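Local coordinates for protein acyl-coenzyme A oxidase 3 (Yarrowia lipolytica, PDB 5YS9) that oxidises acyl-CoA esters with FAD and molecular oxygen, giving trans-2-enoyl-CoA and hydrogen peroxide in peroxisomal fatty acid beta-oxidation, at residues Ile38-Met41 / Thr42-Leu45; Ala490-Gly493 / Leu494-Ala497; Leu504-Pro507 / Lys508-Ile511; Gly632-Asp635 / Ala636-Leu639. All coordinates share one frame; numbering follows the deposited sequence.

Interaction 1. Residues Ile38-Met41 / Thr42-Leu45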
ATOM      1  N   ILE A  38     -30.506  12.599   5.549  1.00 48.66           N
ATOM      2  CA  ILE A  38     -29.173  12.460   4.964  1.00 48.49           C
ATOM      3  C   ILE A  38     -28.731  13.800   4.369  1.00 46.44           C
ATOM      4  O   ILE A  38     -27.595  14.213   4.570  1.00 44.15           O
ATOM      5  CB  ILE A  38     -29.118  11.284   3.948  1.00 52.03           C
ATOM      6  CG1 ILE A  38     -29.324   9.939   4.685  1.00 57.14           C
ATOM      7  CG2 ILE A  38     -27.801  11.250   3.183  1.00 51.15           C
ATOM      8  CD1 ILE A  38     -30.720   9.376   4.595  1.00 64.02           C
ATOM      9  N   LYS A  39     -29.646  14.482   3.693  1.00 48.45           N
ATOM     10  CA  LYS A  39     -29.412  15.821   3.133  1.00 53.70           C
ATOM     11  C   LYS A  39     -28.665  16.749   4.113  1.00 51.00           C
ATOM     12  O   LYS A  39     -27.728  17.461   3.714  1.00 53.33           O
ATOM     13  CB  LYS A  39     -30.752  16.411   2.630  1.00 62.06           C
ATOM     14  CG  LYS A  39     -30.927  17.930   2.641  1.00 72.83           C
ATOM     15  CD  LYS A  39     -32.259  18.356   3.270  1.00 79.72           C
ATOM     16  CE  LYS A  39     -32.299  19.848   3.630  1.00 87.73           C
ATOM     17  NZ  LYS A  39     -32.402  20.761   2.449  1.00 88.37           N
ATOM     18  N   ASP A  40     -29.028  16.727   5.385  1.00 48.09           N
ATOM     19  CA  ASP A  40     -28.343  17.616   6.340  1.00 48.17           C
ATOM     20  C   ASP A  40     -26.909  17.189   6.659  1.00 44.73           C
ATOM     21  O   ASP A  40     -26.070  18.029   6.998  1.00 42.50           O
ATOM     22  CB  ASP A  40     -29.138  17.764   7.627  1.00 48.56           C
ATOM     23  CG  ASP A  40     -30.465  18.470   7.428  1.00 50.34           C
ATOM     24  OD1 ASP A  40     -30.641  19.239   6.450  1.00 49.54           O
ATOM     25  OD2 ASP A  40     -31.341  18.257   8.294  1.00 58.35           O
ATOM     26  N   MET A  41     -26.622  15.891   6.570  1.00 40.33           N
ATOM     27  CA  MET A  41     -25.257  15.417   6.721  1.00 39.61           C
ATOM     28  C   MET A  41     -24.397  15.811   5.492  1.00 37.57           C
ATOM     29  O   MET A  41     -23.252  16.212   5.635  1.00 40.51           O
ATOM     30  CB  MET A  41     -25.272  13.899   6.952  1.00 45.44           C
ATOM     31  CG  MET A  41     -23.970  13.320   7.463  1.00 45.10           C
ATOM     32  SD  MET A  41     -23.522  14.088   9.014  1.00 49.31           S
ATOM     33  CE  MET A  41     -24.062  12.852  10.190  1.00 43.93           C
ATOM     34  N   THR A  42     -24.985  15.756   4.302  1.00 34.40           N
ATOM     35  CA  THR A  42     -24.346  16.197   3.090  1.00 36.91           C
ATOM     36  C   THR A  42     -24.061  17.699   3.123  1.00 41.13           C
ATOM     37  O   THR A  42     -22.982  18.126   2.668  1.00 43.90           O
ATOM     38  CB  THR A  42     -25.185  15.844   1.849  1.00 34.18           C
ATOM     39  OG1 THR A  42     -25.618  14.483   1.947  1.00 35.98           O
ATOM     40  CG2 THR A  42     -24.385  16.004   0.621  1.00 32.29           C
ATOM     41  N   GLU A  43     -24.996  18.491   3.665  1.00 44.87           N
ATOM     42  CA  GLU A  43     -24.754  19.960   3.900  1.00 46.33           C
ATOM     43  C   GLU A  43     -23.601  20.264   4.870  1.00 42.04           C
ATOM     44  O   GLU A  43     -22.788  21.169   4.622  1.00 38.86           O
ATOM     45  CB  GLU A  43     -26.027  20.689   4.368  1.00 48.98           C
ATOM     46  CG  GLU A  43     -26.922  21.147   3.217  1.00 51.58           C
ATOM     47  CD  GLU A  43     -28.312  21.534   3.663  1.00 54.63           C
ATOM     48  OE1 GLU A  43     -29.258  21.323   2.858  1.00 54.83           O
ATOM     49  OE2 GLU A  43     -28.442  22.018   4.817  1.00 53.88           O
ATOM     50  N   PHE A  44     -23.501  19.502   5.951  1.00 38.48           N
ATOM     51  CA  PHE A  44     -22.343  19.649   6.805  1.00 40.14           C
ATOM     52  C   PHE A  44     -21.010  19.342   6.080  1.00 38.35           C
ATOM     53  O   PHE A  44     -20.060  20.071   6.236  1.00 37.15           O
ATOM     54  CB  PHE A  44     -22.479  18.790   8.059  1.00 45.35           C
ATOM     55  CG  PHE A  44     -21.269  18.851   8.952  1.00 44.83           C
ATOM     56  CD1 PHE A  44     -20.982  20.003   9.650  1.00 44.02           C
ATOM     57  CD2 PHE A  44     -20.376  17.786   9.022  1.00 43.77           C
ATOM     58  CE1 PHE A  44     -19.858  20.071  10.448  1.00 42.94           C
ATOM     59  CE2 PHE A  44     -19.258  17.849   9.823  1.00 42.63           C
ATOM     60  CZ  PHE A  44     -18.998  18.998  10.538  1.00 40.95           C
ATOM     61  N   LEU A  45     -20.938  18.256   5.310  1.00 42.88           N
ATOM     62  CA  LEU A  45     -19.686  17.895   4.621  1.00 41.04           C
ATOM     63  C   LEU A  45     -19.240  18.932   3.627  1.00 39.04           C
ATOM     64  O   LEU A  45     -18.047  19.192   3.506  1.00 43.78           O
ATOM     65  CB  LEU A  45     -19.799  16.542   3.931  1.00 42.53           C
ATOM     66  CG  LEU A  45     -19.807  15.373   4.893  1.00 42.99           C
ATOM     67  CD1 LEU A  45     -20.329  14.112   4.227  1.00 45.81           C
ATOM     68  CD2 LEU A  45     -18.417  15.150   5.452  1.00 45.71           C
TER

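Interaction 2. Residues Ala490-Gly493 / Leu494-Ala497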
ATOM      1  N   ALA A 490       1.669  28.293  24.131  1.00 49.56           N
ATOM      2  CA  ALA A 490       1.625  29.341  25.156  1.00 45.00           C
ATOM      3  C   ALA A 490       0.803  28.940  26.368  1.00 44.77           C
ATOM      4  O   ALA A 490       0.863  29.599  27.392  1.00 46.66           O
ATOM      5  CB  ALA A 490       1.037  30.611  24.556  1.00 42.83           C
ATOM      6  N   ASN A 491       0.037  27.867  26.255  1.00 45.95           N
ATOM      7  CA  ASN A 491      -0.830  27.440  27.325  1.00 48.77           C
ATOM      8  C   ASN A 491      -0.109  26.593  28.394  1.00 48.75           C
ATOM      9  O   ASN A 491       0.112  25.379  28.231  1.00 49.60           O
ATOM     10  CB  ASN A 491      -2.002  26.673  26.722  1.00 55.55           C
ATOM     11  CG  ASN A 491      -3.125  26.461  27.702  1.00 53.15           C
ATOM     12  OD1 ASN A 491      -2.975  26.688  28.913  1.00 60.48           O
ATOM     13  ND2 ASN A 491      -4.258  26.023  27.186  1.00 47.76           N
ATOM     14  N   LYS A 492       0.174  27.238  29.521  1.00 49.45           N
ATOM     15  CA  LYS A 492       1.015  26.667  30.580  1.00 47.24           C
ATOM     16  C   LYS A 492       0.199  25.877  31.620  1.00 46.46           C
ATOM     17  O   LYS A 492       0.769  25.244  32.511  1.00 46.57           O
ATOM     18  CB  LYS A 492       1.820  27.759  31.280  1.00 47.69           C
ATOM     19  CG  LYS A 492       2.352  28.907  30.418  1.00 46.98           C
ATOM     20  CD  LYS A 492       3.079  28.486  29.155  1.00 46.72           C
ATOM     21  CE  LYS A 492       4.265  27.582  29.399  1.00 49.02           C
ATOM     22  NZ  LYS A 492       4.963  27.429  28.088  1.00 52.23           N
ATOM     23  N   GLY A 493      -1.126  25.895  31.490  1.00 46.64           N
ATOM     24  CA  GLY A 493      -1.988  24.955  32.210  1.00 47.83           C
ATOM     25  C   GLY A 493      -1.713  23.512  31.844  1.00 47.45           C
ATOM     26  O   GLY A 493      -2.038  22.624  32.615  1.00 55.34           O
ATOM     27  N   LEU A 494      -1.121  23.295  30.666  1.00 49.97           N
ATOM     28  CA  LEU A 494      -0.798  21.959  30.121  1.00 50.89           C
ATOM     29  C   LEU A 494       0.358  21.270  30.814  1.00 53.95           C
ATOM     30  O   LEU A 494       0.456  20.054  30.737  1.00 54.44           O
ATOM     31  CB  LEU A 494      -0.461  22.040  28.613  1.00 49.94           C
ATOM     32  CG  LEU A 494      -1.540  22.552  27.633  1.00 52.16           C
ATOM     33  CD1 LEU A 494      -1.042  22.682  26.189  1.00 48.87           C
ATOM     34  CD2 LEU A 494      -2.775  21.669  27.709  1.00 49.37           C
ATOM     35  N   GLU A 495       1.250  22.035  31.449  1.00 58.26           N
ATOM     36  CA  GLU A 495       2.371  21.449  32.195  1.00 62.87           C
ATOM     37  C   GLU A 495       1.843  20.466  33.250  1.00 58.79           C
ATOM     38  O   GLU A 495       2.296  19.343  33.323  1.00 58.13           O
ATOM     39  CB  GLU A 495       3.260  22.529  32.850  1.00 62.81           C
ATOM     40  CG  GLU A 495       3.939  23.464  31.848  1.00 68.09           C
ATOM     41  CD  GLU A 495       4.733  24.635  32.457  1.00 63.03           C
ATOM     42  OE1 GLU A 495       4.401  25.178  33.532  1.00 63.46           O
ATOM     43  OE2 GLU A 495       5.702  25.043  31.816  1.00 65.23           O
ATOM     44  N   GLN A 496       0.856  20.901  34.022  1.00 61.36           N
ATOM     45  CA  GLN A 496       0.309  20.142  35.152  1.00 62.75           C
ATOM     46  C   GLN A 496      -0.878  19.255  34.723  1.00 58.41           C
ATOM     47  O   GLN A 496      -1.176  18.283  35.401  1.00 55.97           O
ATOM     48  CB  GLN A 496      -0.198  21.088  36.277  1.00 69.59           C
ATOM     49  CG  GLN A 496       0.668  22.307  36.638  1.00 80.23           C
ATOM     50  CD  GLN A 496       1.866  21.972  37.513  1.00 81.92           C
ATOM     51  OE1 GLN A 496       3.018  21.992  37.063  1.00 83.45           O
ATOM     52  NE2 GLN A 496       1.597  21.676  38.774  1.00 78.51           N
ATOM     53  N   ALA A 497      -1.568  19.615  33.635  1.00 53.04           N
ATOM     54  CA  ALA A 497      -2.829  18.952  33.223  1.00 51.06           C
ATOM     55  C   ALA A 497      -2.793  17.408  33.206  1.00 49.50           C
ATOM     56  O   ALA A 497      -1.809  16.786  32.752  1.00 50.54           O
ATOM     57  CB  ALA A 497      -3.290  19.483  31.867  1.00 45.54           C
TER

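Interaction 3. Residues Leu504-Pro507 / Lys508-Ile511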
ATOM      1  N   LEU A 504     -14.054  11.265  29.600  1.00 48.43           N
ATOM      2  CA  LEU A 504     -13.444  10.955  28.330  1.00 46.70           C
ATOM      3  C   LEU A 504     -14.428  11.026  27.166  1.00 47.84           C
ATOM      4  O   LEU A 504     -14.019  10.855  26.019  1.00 51.06           O
ATOM      5  CB  LEU A 504     -12.758   9.584  28.392  1.00 44.20           C
ATOM      6  CG  LEU A 504     -11.447   9.647  29.168  1.00 44.95           C
ATOM      7  CD1 LEU A 504     -10.944   8.272  29.563  1.00 45.70           C
ATOM      8  CD2 LEU A 504     -10.376  10.402  28.366  1.00 46.56           C
ATOM      9  N   LYS A 505     -15.702  11.293  27.442  1.00 47.24           N
ATOM     10  CA  LYS A 505     -16.684  11.540  26.400  1.00 48.93           C
ATOM     11  C   LYS A 505     -16.808  13.025  26.083  1.00 48.49           C
ATOM     12  O   LYS A 505     -17.491  13.408  25.127  1.00 50.80           O
ATOM     13  CB  LYS A 505     -18.039  10.953  26.795  1.00 55.98           C
ATOM     14  CG  LYS A 505     -18.054   9.430  26.955  1.00 61.43           C
ATOM     15  CD  LYS A 505     -19.315   8.912  27.670  1.00 67.03           C
ATOM     16  CE  LYS A 505     -19.155   8.783  29.194  1.00 72.14           C
ATOM     17  NZ  LYS A 505     -19.604   7.442  29.684  1.00 78.89           N
ATOM     18  N   ASP A 506     -16.126  13.863  26.847  1.00 44.41           N
ATOM     19  CA  ASP A 506     -16.232  15.306  26.678  1.00 43.91           C
ATOM     20  C   ASP A 506     -15.201  15.756  25.633  1.00 41.92           C
ATOM     21  O   ASP A 506     -13.999  15.690  25.874  1.00 41.15           O
ATOM     22  CB  ASP A 506     -15.951  15.972  28.034  1.00 46.72           C
ATOM     23  CG  ASP A 506     -16.099  17.500  28.033  1.00 46.21           C
ATOM     24  OD1 ASP A 506     -16.131  18.183  26.970  1.00 42.52           O
ATOM     25  OD2 ASP A 506     -16.170  18.026  29.168  1.00 55.28           O
ATOM     26  N   PRO A 507     -15.656  16.287  24.499  1.00 43.00           N
ATOM     27  CA  PRO A 507     -14.705  16.867  23.547  1.00 43.99           C
ATOM     28  C   PRO A 507     -13.669  17.859  24.125  1.00 47.03           C
ATOM     29  O   PRO A 507     -12.511  17.840  23.689  1.00 49.67           O
ATOM     30  CB  PRO A 507     -15.617  17.562  22.523  1.00 41.49           C
ATOM     31  CG  PRO A 507     -16.905  16.833  22.616  1.00 41.08           C
ATOM     32  CD  PRO A 507     -17.047  16.506  24.068  1.00 43.22           C
ATOM     33  N   LYS A 508     -14.040  18.685  25.104  1.00 48.02           N
ATOM     34  CA  LYS A 508     -13.081  19.653  25.657  1.00 50.39           C
ATOM     35  C   LYS A 508     -11.894  18.996  26.334  1.00 46.63           C
ATOM     36  O   LYS A 508     -10.794  19.570  26.390  1.00 46.65           O
ATOM     37  CB  LYS A 508     -13.754  20.689  26.560  1.00 53.68           C
ATOM     38  CG  LYS A 508     -14.684  21.605  25.765  1.00 59.11           C
ATOM     39  CD  LYS A 508     -14.916  22.931  26.474  1.00 68.16           C
ATOM     40  CE  LYS A 508     -16.282  23.521  26.136  1.00 71.64           C
ATOM     41  NZ  LYS A 508     -17.321  22.927  27.033  1.00 75.99           N
ATOM     42  N   VAL A 509     -12.105  17.784  26.811  1.00 46.63           N
ATOM     43  CA  VAL A 509     -11.086  17.066  27.564  1.00 47.89           C
ATOM     44  C   VAL A 509     -10.105  16.413  26.587  1.00 49.43           C
ATOM     45  O   VAL A 509      -8.874  16.593  26.674  1.00 48.97           O
ATOM     46  CB  VAL A 509     -11.760  16.031  28.482  1.00 47.15           C
ATOM     47  CG1 VAL A 509     -10.733  15.152  29.174  1.00 46.68           C
ATOM     48  CG2 VAL A 509     -12.664  16.757  29.496  1.00 49.40           C
ATOM     49  N   LEU A 510     -10.686  15.675  25.646  1.00 47.24           N
ATOM     50  CA  LEU A 510      -9.950  15.031  24.568  1.00 43.79           C
ATOM     51  C   LEU A 510      -9.158  16.075  23.740  1.00 41.25           C
ATOM     52  O   LEU A 510      -8.015  15.814  23.335  1.00 34.79           O
ATOM     53  CB  LEU A 510     -10.906  14.226  23.679  1.00 44.23           C
ATOM     54  CG  LEU A 510     -11.850  13.175  24.297  1.00 45.57           C
ATOM     55  CD1 LEU A 510     -12.743  12.600  23.207  1.00 47.10           C
ATOM     56  CD2 LEU A 510     -11.107  12.067  25.028  1.00 45.33           C
ATOM     57  N   ILE A 511      -9.720  17.271  23.529  1.00 38.25           N
ATOM     58  CA  ILE A 511      -8.919  18.339  22.899  1.00 40.23           C
ATOM     59  C   ILE A 511      -7.675  18.697  23.746  1.00 41.08           C
ATOM     60  O   ILE A 511      -6.533  18.755  23.239  1.00 34.47           O
ATOM     61  CB  ILE A 511      -9.765  19.570  22.587  1.00 39.26           C
ATOM     62  CG1 ILE A 511     -10.674  19.261  21.378  1.00 38.97           C
ATOM     63  CG2 ILE A 511      -8.876  20.781  22.276  1.00 39.40           C
ATOM     64  CD1 ILE A 511     -11.801  20.251  21.153  1.00 37.44           C
TER

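Interaction 4. Residues Gly632-Asp635 / Ala636-Leu639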
ATOM      1  N   GLY A 632     -26.426   5.892   6.840  1.00 36.13           N
ATOM      2  CA  GLY A 632     -26.560   7.331   6.768  1.00 32.97           C
ATOM      3  C   GLY A 632     -25.273   8.105   6.562  1.00 34.44           C
ATOM      4  O   GLY A 632     -25.202   8.973   5.719  1.00 34.48           O
ATOM      5  N   TYR A 633     -24.235   7.756   7.301  1.00 38.14           N
ATOM      6  CA  TYR A 633     -22.957   8.421   7.135  1.00 40.71           C
ATOM      7  C   TYR A 633     -22.396   8.266   5.697  1.00 40.16           C
ATOM      8  O   TYR A 633     -21.829   9.214   5.150  1.00 39.22           O
ATOM      9  CB  TYR A 633     -21.951   7.845   8.110  1.00 40.07           C
ATOM     10  CG  TYR A 633     -22.178   8.134   9.581  1.00 40.58           C
ATOM     11  CD1 TYR A 633     -22.177   9.435  10.058  1.00 43.99           C
ATOM     12  CD2 TYR A 633     -22.293   7.097  10.505  1.00 39.98           C
ATOM     13  CE1 TYR A 633     -22.322   9.714  11.415  1.00 40.55           C
ATOM     14  CE2 TYR A 633     -22.426   7.362  11.848  1.00 42.92           C
ATOM     15  CZ  TYR A 633     -22.451   8.685  12.289  1.00 40.32           C
ATOM     16  OH  TYR A 633     -22.581   8.963  13.608  1.00 34.87           O
ATOM     17  N   THR A 634     -22.555   7.072   5.110  1.00 39.48           N
ATOM     18  CA  THR A 634     -21.982   6.748   3.782  1.00 38.72           C
ATOM     19  C   THR A 634     -22.847   7.263   2.644  1.00 37.21           C
ATOM     20  O   THR A 634     -22.317   7.776   1.650  1.00 37.38           O
ATOM     21  CB  THR A 634     -21.755   5.254   3.614  1.00 35.71           C
ATOM     22  OG1 THR A 634     -22.931   4.568   4.027  1.00 36.81           O
ATOM     23  CG2 THR A 634     -20.650   4.814   4.481  1.00 37.42           C
ATOM     24  N   ASP A 635     -24.168   7.157   2.799  1.00 35.19           N
ATOM     25  CA  ASP A 635     -25.095   7.748   1.816  1.00 35.48           C
ATOM     26  C   ASP A 635     -24.996   9.240   1.803  1.00 35.21           C
ATOM     27  O   ASP A 635     -25.295   9.817   0.755  1.00 30.58           O
ATOM     28  CB  ASP A 635     -26.561   7.381   2.063  1.00 36.58           C
ATOM     29  CG  ASP A 635     -26.896   5.948   1.660  1.00 37.51           C
ATOM     30  OD1 ASP A 635     -26.124   5.270   0.918  1.00 34.95           O
ATOM     31  OD2 ASP A 635     -27.963   5.500   2.096  1.00 38.87           O
ATOM     32  N   ALA A 636     -24.579   9.853   2.935  1.00 33.29           N
ATOM     33  CA  ALA A 636     -24.353  11.314   2.993  1.00 35.09           C
ATOM     34  C   ALA A 636     -23.345  11.893   1.977  1.00 38.95           C
ATOM     35  O   ALA A 636     -23.469  13.097   1.593  1.00 38.22           O
ATOM     36  CB  ALA A 636     -23.980  11.758   4.390  1.00 33.39           C
ATOM     37  N   PHE A 637     -22.390  11.062   1.519  1.00 37.01           N
ATOM     38  CA  PHE A 637     -21.437  11.498   0.475  1.00 33.98           C
ATOM     39  C   PHE A 637     -22.110  11.757  -0.878  1.00 35.98           C
ATOM     40  O   PHE A 637     -21.574  12.478  -1.690  1.00 43.83           O
ATOM     41  CB  PHE A 637     -20.354  10.484   0.258  1.00 32.82           C
ATOM     42  CG  PHE A 637     -19.554  10.139   1.482  1.00 33.87           C
ATOM     43  CD1 PHE A 637     -18.862  11.119   2.196  1.00 36.20           C
ATOM     44  CD2 PHE A 637     -19.400   8.805   1.865  1.00 33.33           C
ATOM     45  CE1 PHE A 637     -18.080  10.758   3.311  1.00 39.43           C
ATOM     46  CE2 PHE A 637     -18.608   8.440   2.961  1.00 34.77           C
ATOM     47  CZ  PHE A 637     -17.959   9.416   3.695  1.00 34.98           C
ATOM     48  N   GLY A 638     -23.268  11.149  -1.133  1.00 35.77           N
ATOM     49  CA  GLY A 638     -24.032  11.388  -2.362  1.00 34.79           C
ATOM     50  C   GLY A 638     -23.373  10.911  -3.648  1.00 34.05           C
ATOM     51  O   GLY A 638     -23.473  11.555  -4.678  1.00 35.50           O
ATOM     52  N   LEU A 639     -22.701   9.782  -3.583  1.00 32.75           N
ATOM     53  CA  LEU A 639     -22.008   9.232  -4.733  1.00 34.15           C
ATOM     54  C   LEU A 639     -22.963   8.337  -5.499  1.00 32.30           C
ATOM     55  O   LEU A 639     -23.526   7.438  -4.926  1.00 32.94           O
ATOM     56  CB  LEU A 639     -20.798   8.415  -4.271  1.00 37.84           C
ATOM     57  CG  LEU A 639     -19.687   9.192  -3.523  1.00 39.10           C
ATOM     58  CD1 LEU A 639     -18.646   8.256  -2.973  1.00 36.47           C
ATOM     59  CD2 LEU A 639     -19.056  10.255  -4.430  1.00 37.65           C
TER

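Interaction 1. Residues Ile38-Met41 / Thr42-Leu45
Lys39 and Glu43 sit one turn apart on the alpha-helix 38-46 and form an i to i+4 salt bridge along it, in the family's N-terminal region. The two side chains run alongside each other in the same direction, and Lys39 NZ reaches Glu43 OE1 at 3.2 Å, a weak hydrogen bond within the ion pair. Glutamate suits the place because its chain, extended beyond CG, carries two oxygens to two lysines: OE2 makes a salt bridge with Lys575. The carboxylate of Asp40 lies close by, its OD1 3.9 Å from Glu43 OE2 with the two planes turned 57° apart, and Lys575, which also has a long, weak pairing with Asp40, probably offsets that like-charge contact. Replacing Glu43 with an alanine removes the shared carboxylate, which would probably leave the ammonium group of Lys39 without its partner in this turn and Lys575 with only its long, weak pairing to Asp40 here. Further round the helix, Thr42 directs OG1 to the carbonyl oxygen of Ala636, while Met41, Phe44 and Leu45 supply the apolar side that packs on helix 349-385; Phe44 also meets helix 547-573. Beneath the side chains the backbone holds regular i to i+4 bonds, among them Glu43 N to Lys39 O at 2.9 Å. The isobutyl group of Leu45 leans over the same oxygen that its own N-H grips, with Leu45 CG 3.6 Å from Met41 O.

Interaction 2. Residues Ala490-Gly493 / Leu494-Ala497
An Asx turn at Asn491 starts this surface link between helices 458-477 and 507-534, and its next turn brings Leu494 back over Asn491. The side chain of Asn491 has CG anti to its own nitrogen (chi1 -167°), which swings OD1 forward to accept from Gly493 N at 3.3 Å; the donor is tilted 31° from the amide plane. Asparagine suits this place because its short side chain carries a carbonyl that can stand in for a backbone one. Leu494 folds its isobutyl group over the main-chain oxygen of Asn491: Leu494 CG is 3.3 Å from Asn491 O, and Leu494 CD1 lies 4.1 Å from Asn491 CB. Leu494 also packs on helix 507-534, at Glu512, Glu515 and Asn519, and is the buried member of an otherwise largely exposed segment. On the outer side Lys492 and Glu495 slant across one another, with Lys492 CE 3.8 Å from Glu495 OE2; the ammonium nitrogen stays 4.5 Å from that oxygen, beyond a salt bridge. The backbone hydrogen bonds between the two halves are all weak, Leu494 N to Asn491 O being 3.4 Å. The segment is also tied to helix 507-534 by Lys516, whose NZ hydrogen-bonds to the carbonyl oxygens of Leu494 and Ala497. The arrangement is that of an irregular, helix-like connecting loop opened by an Asx turn and pinned to the helix it leads into.

Interaction 3. Residues Leu504-Pro507 / Lys508-Ile511
Asp506 caps the N-terminus of helix 507-534, its OD1 accepting from Lys508 N at 2.8 Å. With CG anti to the nitrogen of Asp506 (chi1 -177°), the carboxylate is carried toward the first turn; the amide meets OD1 from above the carboxylate plane, 47° out of it. Asp506 also takes part through its backbone: its carbonyl oxygen receives Val509 N at 3.0 Å and, more weakly, Leu510 N. Pro507 follows as the first helical residue, where its lack of an N-H costs no helical bond, and its own carbonyl accepts from Ile511 N at 2.9 Å.

The tight side is apolar. Leu504 and Leu510 cross at about a right angle, CD2 to CD2 at 3.8 Å, and Leu510 CD2 also lies 3.3 Å from Leu504 O. The Leu510 side chain packs on Thr590, Leu591 and Ile594 of helix 579-596, while Leu504 rests on Leu618 of helix 609-628. Val509, also buried, has its CG2 3.7 Å from Asp506 CB. Toward solvent the contact slackens: the exposed Lys508 keeps its ammonium nitrogen 4.9 Å from Asp506 OD1, opposite charges near but not touching. A leucine in place of Asp506 would remove the side-chain acceptor, probably leaving Lys508 N without its cap and the helix end without a negative charge to offset its dipole. A side-chain carboxylate bonded to the amide two residues on is an aspartate N-cap; here proline fills the first helical position after it.

Interaction 4. Residues Gly632-Asp635 / Ala636-Leu639
Phe637 folds back against the last turn of helix 630-635, and the backbone hydrogen bonds that end this helix set its place. Ala636 N still makes an i to i+4 bond to Gly632 O at 3.0 Å. Beyond it the spacing tightens to i to i+3: Phe637 N hydrogen-bonds to Thr634 O at 3.3 Å from well above the carbonyl plane, and Gly638 N to Asp635 O at 3.1 Å, closing a type I beta turn. Gly638 then leaves helical geometry with a positive phi of 66°, a conformation that glycine adopts more easily than residues with a side chain.

The van der Waals contacts centre on two small or flat groups. The Ala636 methyl sits 3.3 Å from Gly632 O, compact enough to lie against the turn. In Phe637, CG lies beside the backbone nitrogen, opposite the carbonyl carbon (chi1 -57°), which turns the ring back over the helix end. Its CD2 is 3.1 Å from Thr634 O, while Tyr633 O, also hydrogen-bonded to Tyr363 OH, lies over one ring face, offset toward the rim.

The polar ends find partners beyond these two segments. Asp635 splits its carboxylate between salt bridges to Arg326 and Arg31; Tyr633 OH bonds to the carbonyl of Tyr581, and Thr634 OG1 to that of Val630. The turn is thus wedged among helices: Ala636 packs on helix 38-46, Phe637 reaches helix 300-330 and meets the Tyr363 ring on helix 349-385, and Tyr633 lies against helix 579-596.

Overall arrangement
Interactions 1 and 4, far apart in sequence, touch directly: their centres are 8 Å apart, and Ile38 CG2 and Met41 CG pack on Ala636, Met41 CG coming within 3.4 Å of Ala636 CB. Tyr363 of helix 349-385 meets both, and that helix also carries Arg354 of the FAD pocket, although no residue of the four contacts is itself among the pocket residues. Interactions 2 and 3 follow one another before and at the start of helix 507-534, with nearest atoms about 7 Å apart. They form an outer pair, interaction 3 being about 12 Å from interaction 1 and 13 Å from interaction 4 between nearest atoms.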